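PDB 2JJQ: tRNA (uracil(54)-C(5))-methyltransferase from Pyrococcus abyssi, which methylates C5 of uridine 54 in tRNA, using S-adenosyl-L-methionine as methyl donor and releasing S-adenosyl-L-homocysteine. Local coordinates for residues Ile154-Cys157 / Thr163-Glu166; Ser181-Lys186 / Leu192-Leu197. All blocks are in the same frame, centred on the assembly; numbering follows the deposited sequence.

Contact 1. Residues Ile154-Cys157 / Thr163-Glu166; sequences IDEC and TSRE
The loop that carries Cys157, probably a ligand of the [4Fe-4S] cluster as inferred from relatives, is fastened to the first turn of helix 162-178 by Glu156, Ser164 and Arg165. Ser164 OG receives the backbone N-H of Cys157 in a nearly straight bond, 2.8 Å from OG to N with 163° at the hydrogen. The same hydroxyl is also bonded to Gly161 O, so this buried oxygen has two backbone partners. The loop is thereby held at the backbone of Cys157, whose side chain lies about 7 Å from that of Cys90, another probable cluster ligand. Glu156 reaches out across Arg165 with its CG anti to the backbone N (chi1 -170°), and CG passes 3.1 Å from Ser164 OG. Its carboxylate stands almost perpendicular to the guanidinium, planes 89° apart, and the anti lone pair of Glu156 OE1 takes the N-H of Arg165 NE at 2.8 Å in a one-bond salt bridge. Asp155 O lies over one guanidinium face and accepts a CA-H...O contact from Arg165 CA at 3.4 Å. A water donates to both Asp155 O and Arg165 O.

Contact 2. Residues Ser181-Lys186 / Leu192-Leu197; sequences SVWNIK and LRYMVL
At the bulged start of strand 192-199, in the five-stranded mixed sheet, Trp183 of the preceding loop is packed against Arg193 and Tyr194. The guanidinium of Arg193 lies flat on the indole, centres 4.1 Å apart and planes at 14°, in a cation-pi stack over the five-membered ring. Arg193 CD covers the same face, 3.5 Å from Trp183 CG, while Ile185 CG1 sits over the opposite face. With CG beside the backbone N, the arginine chain bends at chi2 (-60°), which lays CD and the guanidinium along the ring; Gly190 O accepts from its NE. The six-membered ring of Trp183 turns its edge toward the face of Tyr194 in an offset edge-to-face pair, centroids 5.5 Å apart. Here Trp183 CZ3 approaches Tyr194 OH to 3.5 Å, and that hydroxyl is hydrogen-bonded to Asp239. Next to the stack the backbones meet in a single beta bridge, Val182 with Leu192, where Leu192 N donates to Ser181 O at 2.9 Å. Val182 CG1 adds a looser apolar touch on Leu192 CB, 4.3 Å away. Arg193 and Tyr194 both face Val211 of the adjacent strand 206-212, the pattern of a classic beta bulge.

How the contacts relate
Helix 162-178 and strand 192-199 are consecutive elements of the chain, and they connect the two contacts, whose centres lie about 16 Å apart. Contact 1 ties the cluster loop to the start of the helix; contact 2 ties the loop that follows the helix to the start of the strand. They meet where the helix lies on the sheet: Ser164 CA of contact 1 packs 3.9 Å from Leu197 CD1 of contact 2. Nearby, Met195 and Leu197 touch Ala167. Strand 130-136 borders both, with Ile131 against Cys157 and Ser164, and Ile135 against Val182 and Leu192. Contact 1 holds a probable cluster ligand, whereas contact 2 is structural packing away from the annotated sites.

Contact 1. Residues Ile154-Cys157 / Thr163-Glu166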
ATOM      1  N   ILE A 154       0.323  20.772   4.786  1.00 25.37           N
ATOM      2  CA  ILE A 154      -0.647  20.644   3.687  1.00 25.27           C
ATOM      3  C   ILE A 154      -2.061  20.915   4.166  1.00 25.38           C
ATOM      4  O   ILE A 154      -2.339  20.732   5.354  1.00 24.09           O
ATOM      5  CB  ILE A 154      -0.614  19.266   3.005  1.00 25.71           C
ATOM      6  CG1 ILE A 154      -1.145  18.181   3.928  1.00 25.20           C
ATOM      7  CG2 ILE A 154       0.802  18.936   2.520  1.00 26.53           C
ATOM      8  CD1 ILE A 154      -1.080  16.794   3.328  1.00 28.68           C
ATOM      9  N   ASP A 155      -2.925  21.346   3.244  1.00 24.98           N
ATOM     10  CA  ASP A 155      -4.342  21.587   3.527  1.00 27.02           C
ATOM     11  C   ASP A 155      -5.210  20.456   3.001  1.00 25.59           C
ATOM     12  O   ASP A 155      -6.375  20.370   3.345  1.00 23.84           O
ATOM     13  CB  ASP A 155      -4.841  22.841   2.836  1.00 28.25           C
ATOM     14  CG  ASP A 155      -4.189  24.096   3.356  1.00 33.72           C
ATOM     15  OD1 ASP A 155      -3.904  24.174   4.584  1.00 37.89           O
ATOM     16  OD2 ASP A 155      -3.964  24.997   2.512  1.00 40.52           O
ATOM     17  N   GLU A 156      -4.642  19.629   2.125  1.00 25.89           N
ATOM     18  CA  GLU A 156      -5.382  18.509   1.567  1.00 25.97           C
ATOM     19  C   GLU A 156      -4.430  17.521   0.947  1.00 25.79           C
ATOM     20  O   GLU A 156      -3.294  17.853   0.626  1.00 25.00           O
ATOM     21  CB  GLU A 156      -6.364  18.962   0.495  1.00 26.67           C
ATOM     22  CG  GLU A 156      -7.312  17.858   0.065  1.00 31.93           C
ATOM     23  CD  GLU A 156      -7.925  18.092  -1.289  1.00 38.72           C
ATOM     24  OE1 GLU A 156      -8.486  19.194  -1.471  1.00 38.29           O
ATOM     25  OE2 GLU A 156      -7.844  17.165  -2.154  1.00 40.24           O
ATOM     26  N   CYS A 157      -4.897  16.294   0.791  1.00 25.70           N
ATOM     27  CA  CYS A 157      -4.075  15.277   0.188  1.00 26.36           C
ATOM     28  C   CYS A 157      -4.845  14.740  -0.988  1.00 26.37           C
ATOM     29  O   CYS A 157      -5.818  13.980  -0.830  1.00 26.09           O
ATOM     30  CB  CYS A 157      -3.733  14.175   1.177  1.00 26.78           C
ATOM     31  SG  CYS A 157      -2.953  12.833   0.294  1.00 29.58           S
ATOM     32  N   THR A 163     -12.028  14.373   1.425  1.00 19.46           N
ATOM     33  CA  THR A 163     -12.205  14.105   2.860  1.00 19.97           C
ATOM     34  C   THR A 163     -11.024  14.616   3.633  1.00 19.46           C
ATOM     35  O   THR A 163     -11.179  14.971   4.786  1.00 19.27           O
ATOM     36  CB  THR A 163     -12.412  12.593   3.123  1.00 19.87           C
ATOM     37  OG1 THR A 163     -13.580  12.193   2.418  1.00 18.60           O
ATOM     38  CG2 THR A 163     -12.603  12.270   4.595  1.00 18.36           C
ATOM     39  N   SER A 164      -9.828  14.611   3.041  1.00 19.89           N
ATOM     40  CA  SER A 164      -8.646  14.978   3.837  1.00 20.44           C
ATOM     41  C   SER A 164      -8.698  16.481   4.154  1.00 19.69           C
ATOM     42  O   SER A 164      -8.394  16.904   5.228  1.00 19.82           O
ATOM     43  CB  SER A 164      -7.330  14.604   3.119  1.00 20.82           C
ATOM     44  OG  SER A 164      -7.232  15.299   1.887  1.00 23.14           O
ATOM     45  N   ARG A 165      -9.121  17.277   3.196  1.00 21.08           N
ATOM     46  CA  ARG A 165      -9.308  18.734   3.407  1.00 21.55           C
ATOM     47  C   ARG A 165     -10.235  19.037   4.602  1.00 21.47           C
ATOM     48  O   ARG A 165      -9.887  19.819   5.521  1.00 22.76           O
ATOM     49  CB  ARG A 165      -9.902  19.352   2.123  1.00 21.37           C
ATOM     50  CG  ARG A 165      -9.986  20.917   2.208  1.00 24.19           C
ATOM     51  CD  ARG A 165     -10.374  21.527   0.860  1.00 30.11           C
ATOM     52  NE  ARG A 165      -9.239  21.539  -0.056  1.00 37.18           N
ATOM     53  CZ  ARG A 165      -8.260  22.457  -0.050  1.00 39.11           C
ATOM     54  NH1 ARG A 165      -8.269  23.468   0.821  1.00 39.34           N
ATOM     55  NH2 ARG A 165      -7.266  22.368  -0.929  1.00 38.60           N
ATOM     56  N   GLU A 166     -11.392  18.368   4.622  1.00 22.89           N
ATOM     57  CA  GLU A 166     -12.334  18.454   5.729  1.00 22.66           C
ATOM     58  C   GLU A 166     -11.714  17.998   7.083  1.00 21.27           C
ATOM     59  O   GLU A 166     -11.878  18.660   8.136  1.00 20.22           O
ATOM     60  CB  GLU A 166     -13.634  17.662   5.449  1.00 24.27           C
ATOM     61  CG  GLU A 166     -14.391  17.410   6.807  1.00 27.85           C
ATOM     62  CD  GLU A 166     -15.789  16.763   6.698  1.00 33.34           C
ATOM     63  OE1 GLU A 166     -16.209  16.360   5.589  1.00 34.47           O
ATOM     64  OE2 GLU A 166     -16.454  16.635   7.763  1.00 35.05           O
TER
HETATM   65  O   HOH W   1      -7.753  21.875   5.069  1.00 24.56           O

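Contact 2. Residues Ser181-Lys186 / Leu192-Leu197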
ATOM      1  N   SER A 181      -1.939  20.002  22.854  1.00 21.84           N
ATOM      2  CA  SER A 181      -0.481  19.965  22.721  1.00 22.18           C
ATOM      3  C   SER A 181      -0.103  19.094  21.516  1.00 21.10           C
ATOM      4  O   SER A 181      -0.625  18.005  21.353  1.00 19.35           O
ATOM      5  CB  SER A 181       0.130  19.431  24.043  1.00 22.20           C
ATOM      6  OG  SER A 181       1.159  18.482  23.874  1.00 26.46           O
ATOM      7  N   VAL A 182       0.739  19.604  20.629  1.00 20.92           N
ATOM      8  CA  VAL A 182       1.109  18.833  19.430  1.00 21.25           C
ATOM      9  C   VAL A 182       2.617  18.503  19.380  1.00 21.34           C
ATOM     10  O   VAL A 182       3.392  18.882  20.257  1.00 21.76           O
ATOM     11  CB  VAL A 182       0.639  19.493  18.108  1.00 22.06           C
ATOM     12  CG1 VAL A 182      -0.885  19.641  18.059  1.00 24.00           C
ATOM     13  CG2 VAL A 182       1.368  20.850  17.869  1.00 22.61           C
ATOM     14  N   TRP A 183       3.016  17.735  18.378  1.00 21.50           N
ATOM     15  CA  TRP A 183       4.380  17.151  18.360  1.00 21.37           C
ATOM     16  C   TRP A 183       5.376  18.239  18.070  1.00 22.16           C
ATOM     17  O   TRP A 183       5.276  18.941  17.044  1.00 22.79           O
ATOM     18  CB  TRP A 183       4.454  16.131  17.238  1.00 20.23           C
ATOM     19  CG  TRP A 183       5.664  15.251  17.152  1.00 19.33           C
ATOM     20  CD1 TRP A 183       6.741  15.206  17.985  1.00 19.95           C
ATOM     21  CD2 TRP A 183       5.834  14.196  16.212  1.00 20.05           C
ATOM     22  NE1 TRP A 183       7.635  14.225  17.561  1.00 20.11           N
ATOM     23  CE2 TRP A 183       7.072  13.571  16.491  1.00 21.00           C
ATOM     24  CE3 TRP A 183       5.063  13.727  15.145  1.00 21.83           C
ATOM     25  CZ2 TRP A 183       7.549  12.506  15.733  1.00 21.09           C
ATOM     26  CZ3 TRP A 183       5.542  12.669  14.398  1.00 23.39           C
ATOM     27  CH2 TRP A 183       6.767  12.066  14.702  1.00 22.20           C
ATOM     28  N   ASN A 184       6.356  18.361  18.956  1.00 23.78           N
ATOM     29  CA  ASN A 184       7.501  19.235  18.702  1.00 24.38           C
ATOM     30  C   ASN A 184       8.600  18.311  18.275  1.00 24.85           C
ATOM     31  O   ASN A 184       9.148  17.582  19.107  1.00 24.25           O
ATOM     32  CB  ASN A 184       7.937  19.885  19.994  1.00 24.85           C
ATOM     33  CG  ASN A 184       9.273  20.641  19.856  1.00 27.34           C
ATOM     34  OD1 ASN A 184       9.962  20.539  18.839  1.00 29.50           O
ATOM     35  ND2 ASN A 184       9.621  21.403  20.889  1.00 31.27           N
ATOM     36  N   ILE A 185       8.900  18.308  16.978  1.00 26.16           N
ATOM     37  CA  ILE A 185       9.878  17.349  16.432  1.00 27.31           C
ATOM     38  C   ILE A 185      11.328  17.546  16.915  1.00 28.24           C
ATOM     39  O   ILE A 185      12.081  16.576  17.060  1.00 26.17           O
ATOM     40  CB  ILE A 185       9.828  17.349  14.916  1.00 28.62           C
ATOM     41  CG1 ILE A 185       8.502  16.738  14.468  1.00 28.18           C
ATOM     42  CG2 ILE A 185      11.022  16.562  14.362  1.00 30.92           C
ATOM     43  CD1 ILE A 185       8.085  17.189  13.087  1.00 33.62           C
ATOM     44  N   LYS A 186      11.707  18.783  17.208  1.00 28.45           N
ATOM     45  CA  LYS A 186      13.035  19.053  17.739  1.00 30.10           C
ATOM     46  C   LYS A 186      13.305  18.391  19.066  1.00 30.15           C
ATOM     47  O   LYS A 186      14.450  18.068  19.372  1.00 30.53           O
ATOM     48  CB  LYS A 186      13.233  20.551  17.917  1.00 30.28           C
ATOM     49  CG  LYS A 186      13.493  21.286  16.639  1.00 33.43           C
ATOM     50  CD  LYS A 186      13.942  22.716  16.932  1.00 36.68           C
ATOM     51  CE  LYS A 186      13.858  23.617  15.693  1.00 39.87           C
ATOM     52  NZ  LYS A 186      14.244  25.017  16.075  1.00 41.03           N
ATOM     53  N   LEU A 192      -0.303  15.161  20.851  1.00 17.87           N
ATOM     54  CA  LEU A 192      -0.864  14.648  19.608  1.00 20.02           C
ATOM     55  C   LEU A 192       0.246  14.410  18.546  1.00 19.75           C
ATOM     56  O   LEU A 192       1.020  15.314  18.252  1.00 19.98           O
ATOM     57  CB  LEU A 192      -1.949  15.638  19.112  1.00 20.73           C
ATOM     58  CG  LEU A 192      -2.773  15.337  17.875  1.00 24.65           C
ATOM     59  CD1 LEU A 192      -3.375  13.916  17.990  1.00 24.98           C
ATOM     60  CD2 LEU A 192      -3.880  16.418  17.751  1.00 25.33           C
ATOM     61  N   ARG A 193       0.318  13.209  17.967  1.00 18.98           N
ATOM     62  CA  ARG A 193       1.402  12.886  17.009  1.00 18.17           C
ATOM     63  C   ARG A 193       0.896  12.721  15.554  1.00 17.41           C
ATOM     64  O   ARG A 193       1.467  13.318  14.639  1.00 17.05           O
ATOM     65  CB  ARG A 193       2.171  11.640  17.458  1.00 17.21           C
ATOM     66  CG  ARG A 193       2.752  11.740  18.877  1.00 18.28           C
ATOM     67  CD  ARG A 193       3.743  12.940  18.938  1.00 19.69           C
ATOM     68  NE  ARG A 193       4.313  13.244  20.256  1.00 23.05           N
ATOM     69  CZ  ARG A 193       5.494  12.790  20.670  1.00 22.21           C
ATOM     70  NH1 ARG A 193       6.173  11.977  19.885  1.00 24.04           N
ATOM     71  NH2 ARG A 193       5.968  13.118  21.870  1.00 22.77           N
ATOM     72  N   TYR A 194      -0.145  11.903  15.336  1.00 15.45           N
ATOM     73  CA  TYR A 194      -0.659  11.645  13.988  1.00 13.94           C
ATOM     74  C   TYR A 194      -2.173  11.677  13.973  1.00 14.73           C
ATOM     75  O   TYR A 194      -2.817  11.271  14.967  1.00 14.44           O
ATOM     76  CB  TYR A 194      -0.235  10.229  13.470  1.00 14.60           C
ATOM     77  CG  TYR A 194       1.245  10.093  13.174  1.00 14.65           C
ATOM     78  CD1 TYR A 194       1.758  10.456  11.940  1.00 18.23           C
ATOM     79  CD2 TYR A 194       2.109   9.595  14.134  1.00 16.32           C
ATOM     80  CE1 TYR A 194       3.107  10.358  11.680  1.00 17.46           C
ATOM     81  CE2 TYR A 194       3.504   9.476  13.879  1.00 19.73           C
ATOM     82  CZ  TYR A 194       3.978   9.867  12.637  1.00 21.12           C
ATOM     83  OH  TYR A 194       5.328   9.780  12.355  1.00 20.24           O
ATOM     84  N   MET A 195      -2.732  12.089  12.834  1.00 13.86           N
ATOM     85  CA  MET A 195      -4.132  11.868  12.535  1.00 15.10           C
ATOM     86  C   MET A 195      -4.098  10.900  11.352  1.00 14.79           C
ATOM     87  O   MET A 195      -3.595  11.262  10.299  1.00 13.92           O
ATOM     88  CB  MET A 195      -4.815  13.151  12.066  1.00 14.56           C
ATOM     89  CG  MET A 195      -6.236  12.872  11.474  1.00 18.02           C
ATOM     90  SD  MET A 195      -7.305  14.315  11.258  1.00 19.52           S
ATOM     91  CE  MET A 195      -6.494  15.162   9.886  1.00 16.56           C
ATOM     92  N   VAL A 196      -4.578   9.678  11.552  1.00 13.92           N
ATOM     93  CA  VAL A 196      -4.618   8.715  10.431  1.00 14.36           C
ATOM     94  C   VAL A 196      -6.038   8.691   9.909  1.00 15.09           C
ATOM     95  O   VAL A 196      -6.990   8.530  10.700  1.00 15.01           O
ATOM     96  CB  VAL A 196      -4.226   7.293  10.894  1.00 15.47           C
ATOM     97  CG1 VAL A 196      -4.421   6.268   9.692  1.00 14.14           C
ATOM     98  CG2 VAL A 196      -2.804   7.236  11.478  1.00 15.92           C
ATOM     99  N   LEU A 197      -6.225   8.900   8.615  1.00 13.48           N
ATOM    100  CA  LEU A 197      -7.564   8.984   8.067  1.00 14.53           C
ATOM    101  C   LEU A 197      -7.768   7.760   7.186  1.00 14.77           C
ATOM    102  O   LEU A 197      -6.888   7.408   6.405  1.00 13.33           O
ATOM    103  CB  LEU A 197      -7.681  10.250   7.212  1.00 16.46           C
ATOM    104  CG  LEU A 197      -7.946  11.563   7.931  1.00 22.62           C
ATOM    105  CD1 LEU A 197      -7.743  12.743   6.933  1.00 26.73           C
ATOM    106  CD2 LEU A 197      -9.428  11.523   8.400  1.00 23.42           C
TER